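Local coordinates for serpin B3 (Homo sapiens, PDB 4ZK3), which belongs to the serpin family, probably acting as a protease inhibitor, and in its psoriasis-associated Pso p27 form builds large aggregates, at residues D14-F19 / Y384-S389; Q255-K260 / P368-I373. One frame throughout, in Å; residues are numbered along the deposited sequence.

Contact 1. Residues D14-F19 / Y384-S389; sequences DLFQQF and YGRFSS
In the serpin fold the N-terminal helix lies over the beta sheet known as sheet B, and this contact sets one turn of that helix, within 4-19, against strand 380-387 near the C terminus. The backbones stay well apart, with Phe-16 CA and Gly-385 CA 8.6 Å from each other, so side chains bridge the gap. They bury 149 Å², about half of it on Phe-16 alone. Phe-16 and Tyr-384 form an offset edge-to-face (T-shaped) pair: the ring centroids are 5.5 Å apart, the planes stand at 84°, and the edge of Tyr-384 is turned toward the face of Phe-16. The offset follows from two distances: Tyr-384 CE1 is 3.6 Å from Phe-16 CD1 and 3.8 Å from Phe-16 CE1, which places it by the CD1-CE1 side of the phenylalanine ring. On the helix, CG of Phe-16 is anti to N (chi1 -174°), a setting that carries the ring out from the helix to the strand. Tyr-384 and Arg-386, two residues apart on the strand, both direct their CB atoms toward the helix and give the ring two neighbours. Strand 27-29 also pairs with strand 380-387, and Ile-27 and Tyr-29 pack on Phe-16 as well. The backbone of Arg-386 is hydrogen-bonded to that of Ile-27, while its guanidinium serves other partners: NH2 donates to the carbonyl oxygen of Asn-25, and NH1 makes a salt bridge with Glu-258. The aliphatic start of the arginine is what meets the ring edge, near its plane, with Arg-386 CB 4.4 Å from Phe-16 CE1.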
ATOM      1  N   ASP A  14       3.698   9.842   5.689  1.00 27.18           N
ATOM      2  CA  ASP A  14       4.964  10.410   5.295  1.00 27.92           C
ATOM      3  C   ASP A  14       5.121  10.122   3.812  1.00 27.74           C
ATOM      4  O   ASP A  14       5.654  10.962   3.051  1.00 25.85           O
ATOM      5  CB  ASP A  14       6.162   9.863   6.042  1.00 28.10           C
ATOM      6  CG  ASP A  14       6.096  10.099   7.541  1.00 30.80           C
ATOM      7  OD1 ASP A  14       5.243  10.861   8.050  1.00 31.54           O
ATOM      8  OD2 ASP A  14       6.903   9.441   8.220  1.00 31.54           O
ATOM      9  N   LEU A  15       4.642   8.957   3.359  1.00 25.34           N
ATOM     10  CA  LEU A  15       4.736   8.678   1.914  1.00 24.09           C
ATOM     11  C   LEU A  15       3.866   9.595   1.122  1.00 23.46           C
ATOM     12  O   LEU A  15       4.287  10.097   0.070  1.00 24.05           O
ATOM     13  CB  LEU A  15       4.395   7.233   1.551  1.00 24.01           C
ATOM     14  CG  LEU A  15       5.445   6.207   1.953  1.00 24.17           C
ATOM     15  CD1 LEU A  15       4.854   4.795   1.865  1.00 24.14           C
ATOM     16  CD2 LEU A  15       6.741   6.233   1.223  1.00 24.24           C
ATOM     17  N   PHE A  16       2.646   9.750   1.584  1.00 24.11           N
ATOM     18  CA  PHE A  16       1.634  10.493   0.867  1.00 25.45           C
ATOM     19  C   PHE A  16       2.097  11.925   0.530  1.00 28.96           C
ATOM     20  O   PHE A  16       1.882  12.394  -0.577  1.00 29.87           O
ATOM     21  CB  PHE A  16       0.335  10.515   1.660  1.00 26.72           C
ATOM     22  CG  PHE A  16      -0.788  11.146   0.921  1.00 28.04           C
ATOM     23  CD1 PHE A  16      -1.476  10.454  -0.039  1.00 29.50           C
ATOM     24  CD2 PHE A  16      -1.119  12.472   1.131  1.00 32.16           C
ATOM     25  CE1 PHE A  16      -2.502  11.040  -0.744  1.00 31.07           C
ATOM     26  CE2 PHE A  16      -2.144  13.079   0.434  1.00 31.99           C
ATOM     27  CZ  PHE A  16      -2.820  12.368  -0.527  1.00 32.32           C
ATOM     28  N   GLN A  17       2.702  12.602   1.508  1.00 33.89           N
ATOM     29  CA  GLN A  17       3.235  13.992   1.338  1.00 34.02           C
ATOM     30  C   GLN A  17       4.301  14.061   0.242  1.00 32.20           C
ATOM     31  O   GLN A  17       4.303  14.966  -0.547  1.00 33.91           O
ATOM     32  CB  GLN A  17       3.757  14.531   2.681  1.00 38.19           C
ATOM     33  CG  GLN A  17       2.776  14.479   3.863  1.00 37.54           C
ATOM     34  CD  GLN A  17       1.560  15.430   3.816  1.00 45.76           C
ATOM     35  OE1 GLN A  17       1.122  15.936   4.860  1.00 60.68           O
ATOM     36  NE2 GLN A  17       0.999  15.652   2.654  1.00 45.48           N
ATOM     37  N   GLN A  18       5.130  13.051   0.099  1.00 29.21           N
ATOM     38  CA  GLN A  18       6.046  12.992  -1.033  1.00 30.95           C
ATOM     39  C   GLN A  18       5.344  12.767  -2.357  1.00 31.13           C
ATOM     40  O   GLN A  18       5.633  13.465  -3.353  1.00 30.10           O
ATOM     41  CB  GLN A  18       7.140  11.929  -0.811  1.00 31.35           C
ATOM     42  CG  GLN A  18       7.966  12.226   0.449  1.00 34.83           C
ATOM     43  CD  GLN A  18       8.650  13.596   0.342  1.00 40.03           C
ATOM     44  OE1 GLN A  18       9.270  13.934  -0.689  1.00 35.84           O
ATOM     45  NE2 GLN A  18       8.443  14.419   1.353  1.00 41.57           N
ATOM     46  N   PHE A  19       4.383  11.841  -2.358  1.00 31.24           N
ATOM     47  CA  PHE A  19       3.660  11.469  -3.548  1.00 30.92           C
ATOM     48  C   PHE A  19       2.854  12.650  -4.103  1.00 31.88           C
ATOM     49  O   PHE A  19       2.688  12.762  -5.318  1.00 30.26           O
ATOM     50  CB  PHE A  19       2.713  10.291  -3.302  1.00 28.23           C
ATOM     51  CG  PHE A  19       3.402   9.004  -3.010  1.00 24.81           C
ATOM     52  CD1 PHE A  19       4.706   8.785  -3.358  1.00 24.95           C
ATOM     53  CD2 PHE A  19       2.705   7.977  -2.389  1.00 27.64           C
ATOM     54  CE1 PHE A  19       5.325   7.605  -3.057  1.00 27.41           C
ATOM     55  CE2 PHE A  19       3.314   6.782  -2.113  1.00 24.78           C
ATOM     56  CZ  PHE A  19       4.633   6.594  -2.446  1.00 26.62           C
ATOM     57  N   TYR A 384      -4.029   2.712   0.277  1.00 17.64           N
ATOM     58  CA  TYR A 384      -4.421   4.113   0.499  1.00 16.93           C
ATOM     59  C   TYR A 384      -4.317   4.871  -0.805  1.00 18.48           C
ATOM     60  O   TYR A 384      -3.416   4.632  -1.592  1.00 17.66           O
ATOM     61  CB  TYR A 384      -3.516   4.789   1.565  1.00 17.20           C
ATOM     62  CG  TYR A 384      -3.960   6.150   2.009  1.00 18.91           C
ATOM     63  CD1 TYR A 384      -3.570   7.287   1.339  1.00 18.96           C
ATOM     64  CD2 TYR A 384      -4.827   6.299   3.104  1.00 21.37           C
ATOM     65  CE1 TYR A 384      -3.970   8.529   1.770  1.00 21.26           C
ATOM     66  CE2 TYR A 384      -5.267   7.546   3.520  1.00 21.98           C
ATOM     67  CZ  TYR A 384      -4.870   8.647   2.820  1.00 22.57           C
ATOM     68  OH  TYR A 384      -5.257   9.902   3.240  1.00 26.43           O
ATOM     69  N   GLY A 385      -5.231   5.806  -1.008  1.00 19.88           N
ATOM     70  CA  GLY A 385      -5.315   6.473  -2.281  1.00 21.22           C
ATOM     71  C   GLY A 385      -6.064   7.759  -2.332  1.00 21.99           C
ATOM     72  O   GLY A 385      -6.791   8.133  -1.401  1.00 20.77           O
ATOM     73  N   ARG A 386      -5.846   8.461  -3.437  1.00 21.34           N
ATOM     74  CA  ARG A 386      -6.595   9.663  -3.762  1.00 22.67           C
ATOM     75  C   ARG A 386      -7.093   9.533  -5.187  1.00 21.84           C
ATOM     76  O   ARG A 386      -6.304   9.194  -6.117  1.00 22.29           O
ATOM     77  CB  ARG A 386      -5.728  10.916  -3.703  1.00 23.57           C
ATOM     78  CG  ARG A 386      -6.475  12.134  -4.288  1.00 25.76           C
ATOM     79  CD  ARG A 386      -5.647  13.366  -4.256  1.00 25.44           C
ATOM     80  NE  ARG A 386      -4.678  13.371  -5.290  1.00 27.27           N
ATOM     81  CZ  ARG A 386      -3.538  14.078  -5.295  1.00 28.08           C
ATOM     82  NH1 ARG A 386      -3.145  14.824  -4.274  1.00 27.60           N
ATOM     83  NH2 ARG A 386      -2.763  14.017  -6.364  1.00 28.13           N
ATOM     84  N   PHE A 387      -8.392   9.695  -5.339  1.00 21.24           N
ATOM     85  CA  PHE A 387      -9.036   9.731  -6.660  1.00 21.52           C
ATOM     86  C   PHE A 387      -9.375  11.163  -7.036  1.00 22.08           C
ATOM     87  O   PHE A 387     -10.296  11.727  -6.480  1.00 22.45           O
ATOM     88  CB  PHE A 387     -10.338   8.964  -6.623  1.00 22.66           C
ATOM     89  CG  PHE A 387     -10.939   8.744  -7.995  1.00 25.84           C
ATOM     90  CD1 PHE A 387     -10.305   7.916  -8.916  1.00 22.94           C
ATOM     91  CD2 PHE A 387     -12.125   9.406  -8.370  1.00 29.08           C
ATOM     92  CE1 PHE A 387     -10.859   7.714 -10.170  1.00 25.61           C
ATOM     93  CE2 PHE A 387     -12.693   9.182  -9.615  1.00 30.12           C
ATOM     94  CZ  PHE A 387     -12.049   8.334 -10.513  1.00 28.87           C
ATOM     95  N   SER A 388      -8.616  11.741  -7.964  1.00 25.95           N
ATOM     96  CA  SER A 388      -8.759  13.115  -8.393  1.00 27.23           C
ATOM     97  C   SER A 388      -9.487  13.243  -9.717  1.00 30.69           C
ATOM     98  O   SER A 388     -10.109  14.268  -9.981  1.00 31.28           O
ATOM     99  CB  SER A 388      -7.365  13.726  -8.565  1.00 32.24           C
ATOM    100  OG  SER A 388      -6.687  13.741  -7.304  1.00 34.67           O
ATOM    101  N   SER A 389      -9.318  12.252 -10.594  1.00 32.41           N
ATOM    102  CA  SER A 389      -9.988  12.247 -11.898  1.00 32.85           C
ATOM    103  C   SER A 389     -10.052  10.888 -12.538  1.00 31.24           C
ATOM    104  O   SER A 389      -9.068  10.172 -12.504  1.00 30.29           O
ATOM    105  CB  SER A 389      -9.235  13.136 -12.891  1.00 31.90           C
ATOM    106  OG  SER A 389      -9.883  13.092 -14.164  1.00 29.78           O
TER

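Contact 2. Residues Q255-K260 / P368-I373; sequences QKLEEK and PFLFFI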
ATOM      1  N   GLN A 255      -7.414  20.022  -0.857  1.00 41.75           N
ATOM      2  CA  GLN A 255      -6.081  20.486  -0.449  1.00 47.76           C
ATOM      3  C   GLN A 255      -5.997  20.750   1.046  1.00 43.51           C
ATOM      4  O   GLN A 255      -4.997  20.399   1.666  1.00 49.67           O
ATOM      5  CB  GLN A 255      -5.624  21.719  -1.253  1.00 54.51           C
ATOM      6  CG  GLN A 255      -4.193  21.614  -1.779  1.00 62.47           C
ATOM      7  CD  GLN A 255      -3.458  22.951  -1.762  1.00 65.58           C
ATOM      8  OE1 GLN A 255      -3.089  23.470  -2.803  1.00 68.04           O
ATOM      9  NE2 GLN A 255      -3.241  23.503  -0.572  1.00 65.62           N
ATOM     10  N   LYS A 256      -7.044  21.292   1.648  1.00 44.14           N
ATOM     11  CA  LYS A 256      -7.013  21.506   3.095  1.00 50.34           C
ATOM     12  C   LYS A 256      -7.041  20.178   3.848  1.00 53.23           C
ATOM     13  O   LYS A 256      -6.252  19.974   4.788  1.00 50.18           O
ATOM     14  CB  LYS A 256      -8.196  22.346   3.598  1.00 56.42           C
ATOM     15  CG  LYS A 256      -8.055  22.777   5.074  1.00 58.39           C
ATOM     16  CD  LYS A 256      -9.394  23.092   5.731  1.00 60.49           C
ATOM     17  CE  LYS A 256      -9.231  23.544   7.178  1.00 59.68           C
ATOM     18  NZ  LYS A 256     -10.447  24.205   7.751  1.00 52.76           N
ATOM     19  N   LEU A 257      -7.964  19.293   3.452  1.00 46.74           N
ATOM     20  CA  LEU A 257      -8.094  17.991   4.092  1.00 42.27           C
ATOM     21  C   LEU A 257      -6.758  17.283   4.066  1.00 39.48           C
ATOM     22  O   LEU A 257      -6.346  16.706   5.072  1.00 40.36           O
ATOM     23  CB  LEU A 257      -9.157  17.168   3.391  1.00 45.48           C
ATOM     24  CG  LEU A 257      -9.544  15.802   3.956  1.00 44.56           C
ATOM     25  CD1 LEU A 257     -10.075  15.945   5.372  1.00 46.13           C
ATOM     26  CD2 LEU A 257     -10.588  15.147   3.046  1.00 42.93           C
ATOM     27  N   GLU A 258      -6.048  17.370   2.945  1.00 34.82           N
ATOM     28  CA  GLU A 258      -4.736  16.729   2.859  1.00 40.07           C
ATOM     29  C   GLU A 258      -3.720  17.314   3.856  1.00 43.82           C
ATOM     30  O   GLU A 258      -2.863  16.593   4.339  1.00 38.79           O
ATOM     31  CB  GLU A 258      -4.183  16.752   1.440  1.00 39.03           C
ATOM     32  CG  GLU A 258      -4.984  15.907   0.447  1.00 39.95           C
ATOM     33  CD  GLU A 258      -4.551  16.142  -0.991  1.00 45.19           C
ATOM     34  OE1 GLU A 258      -4.509  17.324  -1.419  1.00 57.74           O
ATOM     35  OE2 GLU A 258      -4.261  15.175  -1.703  1.00 35.59           O
ATOM     36  N   GLU A 259      -3.817  18.608   4.141  1.00 46.37           N
ATOM     37  CA  GLU A 259      -2.898  19.265   5.073  1.00 47.84           C
ATOM     38  C   GLU A 259      -3.183  18.851   6.501  1.00 44.77           C
ATOM     39  O   GLU A 259      -2.282  18.632   7.295  1.00 48.57           O
ATOM     40  CB  GLU A 259      -2.997  20.792   4.923  1.00 53.29           C
ATOM     41  CG  GLU A 259      -2.380  21.325   3.623  1.00 58.51           C
ATOM     42  CD  GLU A 259      -2.856  22.742   3.255  1.00 67.15           C
ATOM     43  OE1 GLU A 259      -3.683  23.348   3.995  1.00 66.05           O
ATOM     44  OE2 GLU A 259      -2.407  23.253   2.201  1.00 72.94           O
ATOM     45  N   LYS A 260      -4.444  18.714   6.830  1.00 46.64           N
ATOM     46  CA  LYS A 260      -4.849  18.439   8.189  1.00 44.98           C
ATOM     47  C   LYS A 260      -4.896  16.949   8.590  1.00 44.01           C
ATOM     48  O   LYS A 260      -4.928  16.617   9.776  1.00 44.87           O
ATOM     49  CB  LYS A 260      -6.234  19.045   8.399  1.00 53.66           C
ATOM     50  CG  LYS A 260      -6.404  20.421   7.768  1.00 59.03           C
ATOM     51  CD  LYS A 260      -6.762  21.483   8.789  1.00 67.77           C
ATOM     52  CE  LYS A 260      -5.552  21.848   9.640  1.00 66.12           C
ATOM     53  NZ  LYS A 260      -5.909  22.881  10.641  1.00 68.63           N
ATOM     54  N   PRO A 368     -12.992  15.152  -6.030  1.00 24.61           N
ATOM     55  CA  PRO A 368     -11.905  14.362  -5.517  1.00 26.49           C
ATOM     56  C   PRO A 368     -12.077  13.914  -4.098  1.00 26.82           C
ATOM     57  O   PRO A 368     -12.553  14.708  -3.269  1.00 24.94           O
ATOM     58  CB  PRO A 368     -10.727  15.297  -5.619  1.00 25.71           C
ATOM     59  CG  PRO A 368     -11.024  16.084  -6.810  1.00 26.87           C
ATOM     60  CD  PRO A 368     -12.500  16.323  -6.747  1.00 25.28           C
ATOM     61  N   PHE A 369     -11.686  12.666  -3.810  1.00 23.76           N
ATOM     62  CA  PHE A 369     -11.812  12.102  -2.474  1.00 22.20           C
ATOM     63  C   PHE A 369     -10.607  11.234  -2.102  1.00 24.90           C
ATOM     64  O   PHE A 369      -9.878  10.804  -2.999  1.00 20.00           O
ATOM     65  CB  PHE A 369     -13.120  11.316  -2.334  1.00 21.72           C
ATOM     66  CG  PHE A 369     -13.247  10.143  -3.312  1.00 23.93           C
ATOM     67  CD1 PHE A 369     -12.725   8.876  -3.000  1.00 22.20           C
ATOM     68  CD2 PHE A 369     -13.903  10.308  -4.531  1.00 23.46           C
ATOM     69  CE1 PHE A 369     -12.853   7.810  -3.873  1.00 23.11           C
ATOM     70  CE2 PHE A 369     -14.061   9.231  -5.415  1.00 25.91           C
ATOM     71  CZ  PHE A 369     -13.523   7.981  -5.102  1.00 23.97           C
ATOM     72  N   LEU A 370     -10.414  11.003  -0.775  1.00 22.35           N
ATOM     73  CA  LEU A 370      -9.447  10.039  -0.254  1.00 22.77           C
ATOM     74  C   LEU A 370     -10.104   8.717   0.129  1.00 20.66           C
ATOM     75  O   LEU A 370     -11.273   8.672   0.473  1.00 19.94           O
ATOM     76  CB  LEU A 370      -8.688  10.602   0.923  1.00 23.56           C
ATOM     77  CG  LEU A 370      -8.095  11.990   0.682  1.00 26.50           C
ATOM     78  CD1 LEU A 370      -7.787  12.682   2.027  1.00 29.03           C
ATOM     79  CD2 LEU A 370      -6.857  11.967  -0.193  1.00 26.50           C
ATOM     80  N   PHE A 371      -9.408   7.600  -0.035  1.00 19.27           N
ATOM     81  CA  PHE A 371     -10.042   6.365   0.325  1.00 19.86           C
ATOM     82  C   PHE A 371      -8.948   5.427   0.777  1.00 20.90           C
ATOM     83  O   PHE A 371      -7.747   5.576   0.393  1.00 22.86           O
ATOM     84  CB  PHE A 371     -10.891   5.820  -0.845  1.00 21.12           C
ATOM     85  CG  PHE A 371     -10.065   5.443  -2.066  1.00 20.21           C
ATOM     86  CD1 PHE A 371      -9.665   6.415  -2.989  1.00 18.28           C
ATOM     87  CD2 PHE A 371      -9.690   4.126  -2.303  1.00 19.59           C
ATOM     88  CE1 PHE A 371      -8.877   6.112  -4.098  1.00 18.09           C
ATOM     89  CE2 PHE A 371      -8.870   3.809  -3.417  1.00 17.41           C
ATOM     90  CZ  PHE A 371      -8.455   4.821  -4.303  1.00 17.65           C
ATOM     91  N   PHE A 372      -9.335   4.438   1.562  1.00 19.77           N
ATOM     92  CA  PHE A 372      -8.400   3.390   1.953  1.00 18.63           C
ATOM     93  C   PHE A 372      -9.116   2.131   2.336  1.00 18.27           C
ATOM     94  O   PHE A 372     -10.323   2.159   2.622  1.00 17.20           O
ATOM     95  CB  PHE A 372      -7.434   3.862   3.042  1.00 20.56           C
ATOM     96  CG  PHE A 372      -8.071   4.206   4.348  1.00 20.65           C
ATOM     97  CD1 PHE A 372      -8.259   3.237   5.318  1.00 20.95           C
ATOM     98  CD2 PHE A 372      -8.417   5.531   4.639  1.00 22.98           C
ATOM     99  CE1 PHE A 372      -8.800   3.591   6.546  1.00 23.47           C
ATOM    100  CE2 PHE A 372      -8.979   5.892   5.854  1.00 24.47           C
ATOM    101  CZ  PHE A 372      -9.149   4.921   6.836  1.00 23.30           C
ATOM    102  N   ILE A 373      -8.359   1.028   2.274  1.00 17.50           N
ATOM    103  CA  ILE A 373      -8.854  -0.277   2.621  1.00 17.15           C
ATOM    104  C   ILE A 373      -8.144  -0.700   3.901  1.00 18.21           C
ATOM    105  O   ILE A 373      -6.919  -0.786   3.952  1.00 18.12           O
ATOM    106  CB  ILE A 373      -8.672  -1.296   1.492  1.00 16.79           C
ATOM    107  CG1 ILE A 373      -9.524  -0.904   0.265  1.00 17.38           C
ATOM    108  CG2 ILE A 373      -9.043  -2.708   1.966  1.00 18.19           C
ATOM    109  CD1 ILE A 373      -9.122  -1.619  -1.004  1.00 18.32           C
TER
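Leu-257 is the first residue of 255-260 to reach the strand, and it does so by branch-to-branch contact with Leu-370. Leu-257 CD2 lies 3.9 Å from Leu-370 CD1, and Leu-370 CD1 is also 4.1 Å from Leu-257 CG, so one methyl of Leu-370 meets both CG and CD2 of Leu-257. The two side chains run past each other in opposite directions. With CG anti to N (chi1 -175°), Leu-257 extends toward the strand and also packs on Val-227. Glu-258 follows, its CB not aimed at the strand, but its extended chain (chi2 170°) brings OE2 to 4.4 Å from Leu-370 CD2. This is a distant approach; the polar partner of OE2 is Arg-386 NH1, in a salt bridge that should offset the cost of burying the acid. Here a short helix of the serpin fold, 254-260, covers one face of sheet B, whose strand 369-375 is paired on its two edges with strands 241-248 and 380-387. Leu-370 contributes 63 Å² of the 117 Å² buried and its CB is directed toward the helix, whereas the CB of Phe-369 points away, and its ring meets that of Phe-387. The helix backbone keeps its distance, Glu-258 CA and Leu-370 CA being 8.8 Å apart. Glu-259 and Lys-260 are exposed and take no part in the contact with the strand. Glu-259 accepts a weak bond from Gln-255 NE2 to OE2, only 120° at the hydrogen, one turn along the helix. At Lys-260 the helical pattern still holds, its N donating to Lys-256 O over 3.0 Å.

Contacts 1 and 2 have their centres about 8 Å apart and cover neighbouring strands of the same sheet, 380-387 and 369-375, which follow each other in the chain. Contact 2 is nested within the loop that contact 1 closes. The bonds joining the strands include a probable one from Gly-385 N to Phe-371 O of 2.9 Å. Above them the two helices also meet: Phe-16 CZ packs at 3.4 Å from Glu-258 OE2, and the salt bridge from that oxygen to Arg-386 NH1 is 2.8 Å long. One carboxylate of 255-260 thus touches both segments of contact 1. On the helix-facing side of the strands, Tyr-384 CD2 lies 3.6 Å from Phe-372 CB.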